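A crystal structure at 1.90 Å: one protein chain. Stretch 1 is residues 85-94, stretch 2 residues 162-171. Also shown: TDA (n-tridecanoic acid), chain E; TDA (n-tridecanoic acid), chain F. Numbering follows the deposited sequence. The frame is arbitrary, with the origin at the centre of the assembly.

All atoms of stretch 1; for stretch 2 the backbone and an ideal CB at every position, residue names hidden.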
# COMPACT_ATOMS: atom_id res chain seq x y z
N ALA A 85 0.39 9.48 -0.34
CA ALA A 85 0.23 8.51 0.75
C ALA A 85 -0.91 8.92 1.68
O ALA A 85 -1.71 8.09 2.10
CB ALA A 85 1.54 8.35 1.54
N VAL A 86 -0.97 10.21 2.01
CA VAL A 86 -2.02 10.71 2.90
C VAL A 86 -3.40 10.65 2.23
O VAL A 86 -4.37 10.19 2.82
CB VAL A 86 -1.72 12.16 3.38
CG1 VAL A 86 -2.91 12.71 4.18
CG2 VAL A 86 -0.47 12.15 4.26
N VAL A 87 -3.47 11.07 0.97
CA VAL A 87 -4.73 10.97 0.25
C VAL A 87 -5.17 9.52 0.05
O VAL A 87 -6.33 9.20 0.23
CB VAL A 87 -4.69 11.71 -1.09
CG1 VAL A 87 -5.98 11.46 -1.87
CG2 VAL A 87 -4.51 13.21 -0.86
N GLY A 88 -4.24 8.64 -0.31
CA GLY A 88 -4.58 7.24 -0.47
C GLY A 88 -5.06 6.63 0.83
O GLY A 88 -6.00 5.83 0.84
N THR A 89 -4.44 7.01 1.93
CA THR A 89 -4.83 6.48 3.24
C THR A 89 -6.22 7.00 3.62
O THR A 89 -7.06 6.27 4.12
CB THR A 89 -3.80 6.87 4.32
OG1 THR A 89 -2.52 6.35 3.96
CG2 THR A 89 -4.20 6.30 5.68
N TYR A 90 -6.43 8.29 3.37
CA TYR A 90 -7.71 8.95 3.63
C TYR A 90 -8.85 8.24 2.88
O TYR A 90 -9.86 7.83 3.49
CB TYR A 90 -7.58 10.41 3.18
CG TYR A 90 -8.61 11.40 3.70
CD1 TYR A 90 -9.84 11.00 4.18
CD2 TYR A 90 -8.32 12.77 3.67
CE1 TYR A 90 -10.78 11.95 4.64
CE2 TYR A 90 -9.23 13.70 4.12
CZ TYR A 90 -10.44 13.29 4.60
OH TYR A 90 -11.33 14.25 5.03
N VAL A 91 -8.70 8.06 1.57
CA VAL A 91 -9.78 7.42 0.81
C VAL A 91 -9.94 5.94 1.18
O VAL A 91 -11.04 5.40 1.11
CB VAL A 91 -9.65 7.60 -0.73
CG1 VAL A 91 -9.71 9.09 -1.09
CG2 VAL A 91 -8.38 6.96 -1.27
N THR A 92 -8.85 5.29 1.59
CA THR A 92 -8.95 3.90 2.03
C THR A 92 -9.85 3.78 3.26
O THR A 92 -10.61 2.83 3.39
CB THR A 92 -7.56 3.29 2.33
OG1 THR A 92 -6.79 3.23 1.13
CG2 THR A 92 -7.70 1.86 2.90
N THR A 93 -9.76 4.76 4.16
CA THR A 93 -10.61 4.71 5.35
C THR A 93 -12.08 4.77 4.97
O THR A 93 -12.91 4.17 5.63
CB THR A 93 -10.29 5.81 6.39
OG1 THR A 93 -10.55 7.10 5.84
CG2 THR A 93 -8.84 5.72 6.86
N ALA A 94 -12.39 5.47 3.89
CA ALA A 94 -13.77 5.50 3.39
C ALA A 94 -14.19 4.11 2.90
O ALA A 94 -15.33 3.66 3.13
CB ALA A 94 -13.90 6.53 2.28
N UNK A 162 -11.42 5.98 15.52
CA UNK A 162 -10.06 5.80 16.04
C UNK A 162 -8.99 5.99 14.96
O UNK A 162 -7.89 6.45 15.29
CB UNK A 162 -9.92 4.41 16.66
N UNK A 163 -9.30 5.68 13.70
CA UNK A 163 -8.32 5.85 12.62
C UNK A 163 -7.89 7.30 12.40
O UNK A 163 -6.89 7.55 11.74
CB UNK A 163 -8.90 5.30 11.32
N UNK A 164 -8.64 8.26 12.95
CA UNK A 164 -8.25 9.66 12.83
C UNK A 164 -6.89 9.92 13.44
O UNK A 164 -6.14 10.75 12.94
CB UNK A 164 -9.29 10.56 13.49
N UNK A 165 -6.56 9.23 14.52
CA UNK A 165 -5.28 9.49 15.16
C UNK A 165 -4.09 9.22 14.21
O UNK A 165 -3.28 10.12 13.99
CB UNK A 165 -5.15 8.63 16.42
N UNK A 166 -3.99 8.00 13.64
CA UNK A 166 -2.87 7.85 12.70
C UNK A 166 -3.07 8.61 11.38
O UNK A 166 -2.08 8.96 10.74
CB UNK A 166 -2.65 6.37 12.40
N UNK A 167 -4.31 8.86 10.97
CA UNK A 167 -4.52 9.62 9.73
C UNK A 167 -4.00 11.05 9.89
O UNK A 167 -3.26 11.53 9.04
CB UNK A 167 -6.00 9.63 9.35
N UNK A 168 -4.38 11.72 10.97
CA UNK A 168 -3.89 13.08 11.23
C UNK A 168 -2.38 13.08 11.45
O UNK A 168 -1.68 13.99 11.01
CB UNK A 168 -4.60 13.68 12.45
N UNK A 169 -1.86 12.05 12.11
CA UNK A 169 -0.41 11.97 12.33
C UNK A 169 0.34 12.00 10.99
O UNK A 169 1.28 12.77 10.82
CB UNK A 169 -0.06 10.70 13.11
N UNK A 170 -0.08 11.16 10.05
CA UNK A 170 0.54 11.12 8.72
C UNK A 170 0.40 12.47 8.02
O UNK A 170 1.33 12.93 7.37
CB UNK A 170 -0.09 10.02 7.87
N UNK A 171 -0.77 13.09 8.13
CA UNK A 171 -1.00 14.44 7.61
C UNK A 171 0.05 15.43 8.17
O UNK A 171 0.70 16.16 7.41
CB UNK A 171 -2.41 14.91 7.96
O21 TDA E . -12.24 12.50 8.69
O22 TDA E . -13.52 14.41 9.05
C21 TDA E . -12.42 13.95 8.76
C22 TDA E . -11.29 14.88 8.41
C23 TDA E . -9.95 14.15 8.39
C24 TDA E . -8.83 15.06 7.88
C25 TDA E . -7.47 14.37 7.97
C26 TDA E . -6.34 15.25 7.43
C27 TDA E . -6.50 15.38 5.92
C28 TDA E . -5.41 16.21 5.30
C29 TDA E . -5.72 16.43 3.82
C30 TDA E . -4.58 17.21 3.21
C31 TDA E . -3.32 16.36 3.18
C32 TDA E . -2.21 17.05 2.40
C33 TDA E . -0.84 16.55 2.83
C21 TDA F . -14.00 18.47 10.75
C22 TDA F . -12.93 19.32 11.40
C23 TDA F . -11.57 19.08 10.76
C24 TDA F . -10.50 19.86 11.53
C25 TDA F . -9.10 19.62 10.97
C26 TDA F . -8.02 20.05 11.96
C27 TDA F . -8.25 21.48 12.42
C28 TDA F . -7.29 21.85 13.54
C29 TDA F . -6.52 23.11 13.17
C30 TDA F . -7.48 24.28 12.95
C31 TDA F . -6.79 25.37 12.14
C32 TDA F . -5.41 25.68 12.70
C33 TDA F . -4.88 27.01 12.18

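The two segments run nearly antiparallel, their helix axes 9.7 Å apart at closest approach, so stretch 2 meets stretch 1 in the order Thr-93, Tyr-90, Val-86.

Position 162 lies out of reach, and nothing of stretch 1 selects its side chain. Its phi of -56° would admit proline among many others, and Pro-162 is the residue found.

At 163 the CA-to-CB bond points toward stretch 1, and the ideal CB lies 4.5 Å from CG2 of Thr-93. Because that methyl faces the site, apolar bulk, aliphatic or aromatic, would suit; OG1 of Thr-93 donates to O of Tyr-90 (2.6 Å) but could still accept, so a donor is not excluded. Phe-163, with chi1 in the p well, lays a ring face against the threonine: CB of Thr-93 is 3.7 Å from CE1 of Phe-163 and nearly above the ring centre, a CH-pi contact.

Positions 164, 165 and 166 have no atom of stretch 1 within 5.5 Å of their ideal CB, so stretch 1 leaves them free. Near 164 lies the carboxyl end of the chain E acid, which a polar or an apolar side chain could adjoin. Leu-164 brings CD2 to 3.5 Å from O21 of that ligand. Ala-165 and Pro-166 make no contact with stretch 1.

At 167 CA-to-CB points sideways, with the ideal CB 5.3 Å from CG2 of Thr-89 and 5.4 Å from CG2 of Thr-93. A side chain of some length is needed to fill this gap; leucine, isoleucine or methionine could serve. Leu-167 (chi1 t, chi2 p) places CD1 4.1 Å from CG2 of Thr-89 and 4.0 Å from N of Tyr-90, while its CD2 sits over one face of the Tyr-90 ring, 4.1 Å from CD1 of Tyr-90.

Position 168 points away from stretch 1, but the ligands make an aromatic plausible. Tyr-168 has C25 of the chain E acid over one ring face, and its OH is 3.5 Å from C25 of the chain F acid. Position 169 is out of reach, so many residues would do; Phe-169 is found.

At 170 CA-to-CB points toward stretch 1 and the ideal CB is already 4.2 Å from CG2 of Val-86, so a small residue suffices. Ala-170 packs its methyl there.

At 171 the ideal CB is 4.4 Å from CG1 of Val-86, and the chain E acid runs nearby, inviting a large apolar group. Phe-171 packs CB against that valine, then leads its ring away to the ligand, whose C28 lies over one face, 3.4 Å from CD1 of Phe-171.

Stretch 2 (162-171) PFLAPLYFAF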
# COMPACT_ATOMS: atom_id res chain seq x y z
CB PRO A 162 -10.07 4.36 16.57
CG PRO A 162 -11.53 4.15 16.99
CD PRO A 162 -12.34 4.90 15.94
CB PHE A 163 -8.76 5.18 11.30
CG PHE A 163 -9.98 5.80 10.63
CD1 PHE A 163 -9.93 7.10 10.11
CD2 PHE A 163 -11.13 5.06 10.47
CE1 PHE A 163 -11.05 7.66 9.47
CE2 PHE A 163 -12.26 5.60 9.83
CZ PHE A 163 -12.22 6.90 9.34
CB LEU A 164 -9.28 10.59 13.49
CG LEU A 164 -10.64 10.65 12.79
CD1 LEU A 164 -11.58 11.57 13.57
CD2 LEU A 164 -10.49 11.14 11.35
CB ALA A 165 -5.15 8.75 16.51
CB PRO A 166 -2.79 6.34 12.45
CG PRO A 166 -4.15 5.81 12.81
CD PRO A 166 -4.62 6.70 13.94
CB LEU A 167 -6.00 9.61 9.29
CG LEU A 167 -6.37 10.44 8.05
CD1 LEU A 167 -5.58 9.99 6.84
CD2 LEU A 167 -7.90 10.36 7.79
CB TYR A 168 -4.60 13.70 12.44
CG TYR A 168 -5.94 14.35 12.12
CD1 TYR A 168 -6.00 15.54 11.40
CD2 TYR A 168 -7.14 13.78 12.54
CE1 TYR A 168 -7.22 16.15 11.10
CE2 TYR A 168 -8.39 14.39 12.25
CZ TYR A 168 -8.40 15.58 11.52
OH TYR A 168 -9.59 16.21 11.21
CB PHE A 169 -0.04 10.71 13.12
CG PHE A 169 1.46 10.52 13.25
CD1 PHE A 169 2.17 11.17 14.26
CD2 PHE A 169 2.15 9.73 12.34
CE1 PHE A 169 3.56 11.00 14.37
CE2 PHE A 169 3.53 9.55 12.45
CZ PHE A 169 4.24 10.20 13.46
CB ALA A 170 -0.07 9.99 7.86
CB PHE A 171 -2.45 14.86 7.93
CG PHE A 171 -2.73 16.34 7.75
CD1 PHE A 171 -2.36 17.01 6.59
CD2 PHE A 171 -3.38 17.04 8.75
CE1 PHE A 171 -2.63 18.38 6.43
CE2 PHE A 171 -3.67 18.41 8.61
CZ PHE A 171 -3.31 19.07 7.45
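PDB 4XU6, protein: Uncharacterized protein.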